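Local coordinates for protein 4-hydroxybutyrate coenzyme A transferase (Shewanella oneidensis, PDB 2OAS) that probably transfers coenzyme A between acyl-CoA thioesters and carboxylates such as acetate and 4-hydroxybutyrate, and binds coenzyme A, at residues G394-L397 and R398-A401; Q309-L312 and T313-C317. All coordinates share one frame; numbering follows the deposited sequence.

Contact 1 of 2, residues G394-L397 and R398-A401; sequences GRSL and RERA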
# COMPACT_ATOMS: atom_id res chain seq x y z
N GLY A 394 4.32 1.23 14.97
CA GLY A 394 5.20 0.39 15.76
C GLY A 394 4.54 -0.28 16.95
O GLY A 394 5.20 -1.02 17.67
N ARG A 395 3.25 -0.05 17.17
CA ARG A 395 2.57 -0.67 18.32
C ARG A 395 2.07 -2.08 18.02
O ARG A 395 1.63 -2.37 16.92
CB ARG A 395 1.39 0.20 18.75
CG ARG A 395 1.72 1.68 18.83
CD ARG A 395 2.78 1.96 19.86
NE ARG A 395 3.58 3.13 19.49
CZ ARG A 395 3.17 4.40 19.59
NH1 ARG A 395 3.98 5.38 19.22
NH2 ARG A 395 1.97 4.68 20.08
N SER A 396 2.13 -2.95 19.02
CA SER A 396 1.65 -4.34 18.84
C SER A 396 0.14 -4.38 18.72
O SER A 396 -0.52 -3.35 18.83
CB SER A 396 2.09 -5.19 20.02
OG SER A 396 1.79 -4.52 21.23
N LEU A 397 -0.41 -5.56 18.49
CA LEU A 397 -1.86 -5.68 18.36
C LEU A 397 -2.58 -5.32 19.66
O LEU A 397 -3.60 -4.65 19.62
CB LEU A 397 -2.27 -7.09 17.93
CG LEU A 397 -1.77 -7.56 16.56
CD1 LEU A 397 -2.48 -8.86 16.17
CD2 LEU A 397 -2.01 -6.49 15.51
N ARG A 398 -2.05 -5.75 20.80
CA ARG A 398 -2.72 -5.41 22.04
C ARG A 398 -2.60 -3.92 22.35
O ARG A 398 -3.52 -3.31 22.92
CB ARG A 398 -2.19 -6.24 23.21
CG ARG A 398 -0.76 -5.96 23.59
CD ARG A 398 -0.39 -6.73 24.85
NE ARG A 398 0.99 -6.48 25.28
CZ ARG A 398 1.56 -7.04 26.34
NH1 ARG A 398 0.88 -7.90 27.08
NH2 ARG A 398 2.82 -6.74 26.66
N GLU A 399 -1.48 -3.32 21.97
CA GLU A 399 -1.26 -1.89 22.20
C GLU A 399 -2.21 -1.07 21.33
O GLU A 399 -2.77 -0.07 21.77
CB GLU A 399 0.19 -1.52 21.90
CG GLU A 399 1.18 -2.12 22.90
CD GLU A 399 2.64 -1.80 22.58
OE1 GLU A 399 3.50 -2.07 23.45
OE2 GLU A 399 2.93 -1.30 21.47
N ARG A 400 -2.37 -1.51 20.08
CA ARG A 400 -3.23 -0.86 19.12
C ARG A 400 -4.70 -0.93 19.58
O ARG A 400 -5.41 0.07 19.62
CB ARG A 400 -3.08 -1.53 17.74
CG ARG A 400 -1.68 -1.38 17.11
CD ARG A 400 -1.38 -2.43 16.02
NE ARG A 400 -1.74 -2.01 14.67
CZ ARG A 400 -0.96 -1.32 13.84
NH1 ARG A 400 0.27 -0.96 14.22
NH2 ARG A 400 -1.39 -0.99 12.64
N ALA A 401 -5.14 -2.14 19.92
CA ALA A 401 -6.50 -2.33 20.37
C ALA A 401 -6.77 -1.48 21.60
O ALA A 401 -7.82 -0.84 21.70
CB ALA A 401 -6.75 -3.79 20.67
O HOH W 1 2.67 -5.12 23.62
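Glu399 folds back along the first turn of its helix to Ser396, the N-cap residue. CB of Glu399 lies 3.5 Å from Ser396 OG. CG comes closer to the same hydroxyl, and CD also lies against it. CG of Glu399 stands anti to its own carbonyl carbon (chi1 -68°), and the chain beyond it is extended, which carries the carboxylate back past the helix start. There OE2 of Glu399 accepts the N-H of Ser396 at 3.1 Å. The donor comes from above the carboxylate plane, 51° out of it. This is the half of a capping box in which the glutamate three residues on accepts the N-H of the N-cap. The same OE2 rests 3.2 Å from CA of Arg395 and also touches the CB of that residue. The Arg395 guanidinium leads away, with its plane turned 69° from the carboxylate. The second Glu399 oxygen, OE1, takes a weak bond from a water. That water also sits 2.6 Å from Ser396 OG and accepts from NE of Arg398 at 2.7 Å, in the plane of the guanidinium. One water thus ties together three side chains at the helix start.

Behind the cap, Arg400 bends at chi3 and returns over the incoming chain. Its NE bonds to Thr313 O, in the hairpin of residues 309-317. Its NH1 makes a weak bond to Arg395 O, at 3.3 Å, near the guanidinium plane. Farther along the turn, Ala401 N bonds to Leu397 O at 3.0 Å.

The negative charge of Glu399 lies at the helix N-terminus, which probably favours it. Its carboxylate also forms a salt bridge with Arg73 of the second subunit, and Arg398 forms one with Asp91 of that subunit. The cap therefore sits at the dimer interface, where the loop after strand 388-391 enters helix 397-405.

Contact 2 of 2, residues Q309-L312 and T313-C317; sequences QVDL and TGQVC
Asp311 turns its carboxylate inward over the hairpin turn, and most of the close polar contacts gather there. OD1 accepts the N-H of Gln315 at 2.6 Å, met from 38° above the carboxylate plane. It also takes a weak bond from Gly314 N at 2.7 Å. CG of Asp311 lies between its backbone N and carbonyl carbon (chi1 71°), which brings the acid round to the backbone of the turn. Its other oxygen, OD2, receives NE2 of Gln315 at 3.2 Å, with the amide turned 56° from the carboxylate. That amide has stronger partners in the second subunit, where NE2 meets Ala371 O. Without the carboxylate, as with an alanine here, the Gln315 N-H would probably lose its acceptor and the Gln315 amide one of its holds.

The valine face is looser. Val310 and Val316 form a non-hydrogen-bonded antiparallel pair, and their side chains just meet, CG1 of Val310 to CG2 of Val316 at 4.4 Å. Gln309 and Cys317 form the hydrogen-bonded pair beyond, held by two backbone bonds. The Gln309 side chain contacts bound coenzyme A, and its OE1 accepts the N-H of Ser368.

Gly314 N bonds to Asp311 O at 2.9 Å, and Asp311 N to Gln315 O at 3.2 Å. Gly314 has a positive phi, a backbone shape that leaves no room for a CB beside the carbonyl O of Thr313, and so suits glycine. This is a beta hairpin closed by a type I turn with a G1 bulge, and its open end reaches the coenzyme A pocket.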
# COMPACT_ATOMS: atom_id res chain seq x y z
N GLN A 309 -14.86 2.63 8.53
CA GLN A 309 -14.77 1.66 9.62
C GLN A 309 -13.33 1.24 9.88
O GLN A 309 -12.54 1.01 8.96
CB GLN A 309 -15.62 0.44 9.28
CG GLN A 309 -15.56 -0.72 10.28
CD GLN A 309 -16.41 -1.93 9.85
OE1 GLN A 309 -16.18 -2.52 8.78
NE2 GLN A 309 -17.41 -2.28 10.66
N VAL A 310 -12.98 1.14 11.17
CA VAL A 310 -11.64 0.73 11.59
C VAL A 310 -11.72 -0.39 12.63
O VAL A 310 -12.50 -0.28 13.58
CB VAL A 310 -10.89 1.90 12.22
CG1 VAL A 310 -9.46 1.51 12.48
CG2 VAL A 310 -10.98 3.14 11.31
N ASP A 311 -10.91 -1.44 12.47
CA ASP A 311 -10.93 -2.53 13.44
C ASP A 311 -9.94 -2.31 14.58
O ASP A 311 -9.06 -1.45 14.48
CB ASP A 311 -10.66 -3.89 12.75
CG ASP A 311 -9.22 -4.05 12.29
OD1 ASP A 311 -8.41 -3.12 12.51
OD2 ASP A 311 -8.90 -5.10 11.69
N LEU A 312 -10.08 -3.07 15.66
CA LEU A 312 -9.21 -2.89 16.81
C LEU A 312 -7.75 -3.11 16.48
O LEU A 312 -6.89 -2.95 17.34
CB LEU A 312 -9.60 -3.86 17.94
CG LEU A 312 -10.96 -3.58 18.57
CD1 LEU A 312 -11.30 -4.62 19.62
CD2 LEU A 312 -10.92 -2.18 19.17
N THR A 313 -7.45 -3.46 15.24
CA THR A 313 -6.07 -3.74 14.91
C THR A 313 -5.45 -2.61 14.09
O THR A 313 -4.23 -2.49 14.00
CB THR A 313 -5.99 -5.12 14.20
OG1 THR A 313 -4.74 -5.72 14.49
CG2 THR A 313 -6.15 -5.00 12.69
N GLY A 314 -6.30 -1.78 13.52
CA GLY A 314 -5.82 -0.69 12.71
C GLY A 314 -6.13 -0.86 11.24
O GLY A 314 -5.69 -0.04 10.44
N GLN A 315 -6.86 -1.91 10.84
CA GLN A 315 -7.19 -2.05 9.41
C GLN A 315 -8.26 -1.02 9.08
O GLN A 315 -9.30 -0.96 9.72
CB GLN A 315 -7.69 -3.45 9.06
CG GLN A 315 -6.68 -4.58 9.31
CD GLN A 315 -7.07 -5.87 8.60
OE1 GLN A 315 -6.86 -6.02 7.40
NE2 GLN A 315 -7.65 -6.81 9.35
N VAL A 316 -7.99 -0.20 8.08
CA VAL A 316 -8.87 0.88 7.67
C VAL A 316 -9.70 0.61 6.42
O VAL A 316 -9.16 0.23 5.36
CB VAL A 316 -8.03 2.15 7.44
CG1 VAL A 316 -8.92 3.31 6.96
CG2 VAL A 316 -7.31 2.52 8.73
N CYS A 317 -11.01 0.81 6.55
CA CYS A 317 -11.96 0.62 5.46
C CYS A 317 -12.54 1.98 5.15
O CYS A 317 -13.10 2.62 6.04
CB CYS A 317 -13.10 -0.30 5.86
SG CYS A 317 -14.43 -0.29 4.65

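The two contacts meet through the tip of the hairpin. NE of Arg400 lies 2.6 Å from Thr313 O, a probable hydrogen bond, and Leu397 and Ala401 pack against Thr313 and Leu312. Contact 2 is the more buried, part of a small mixed sheet that reaches the coenzyme A pocket. Contact 1 is partly buried, further from the chain's centre and away from the pocket. Both use an acidic side chain to accept backbone N-H groups, at a helix start in one and in a hairpin turn in the other. Contact 1 adds a water and salt bridges to the second subunit; contact 2 adds strand bonds and reaches that subunit through the neutral Gln315 amide.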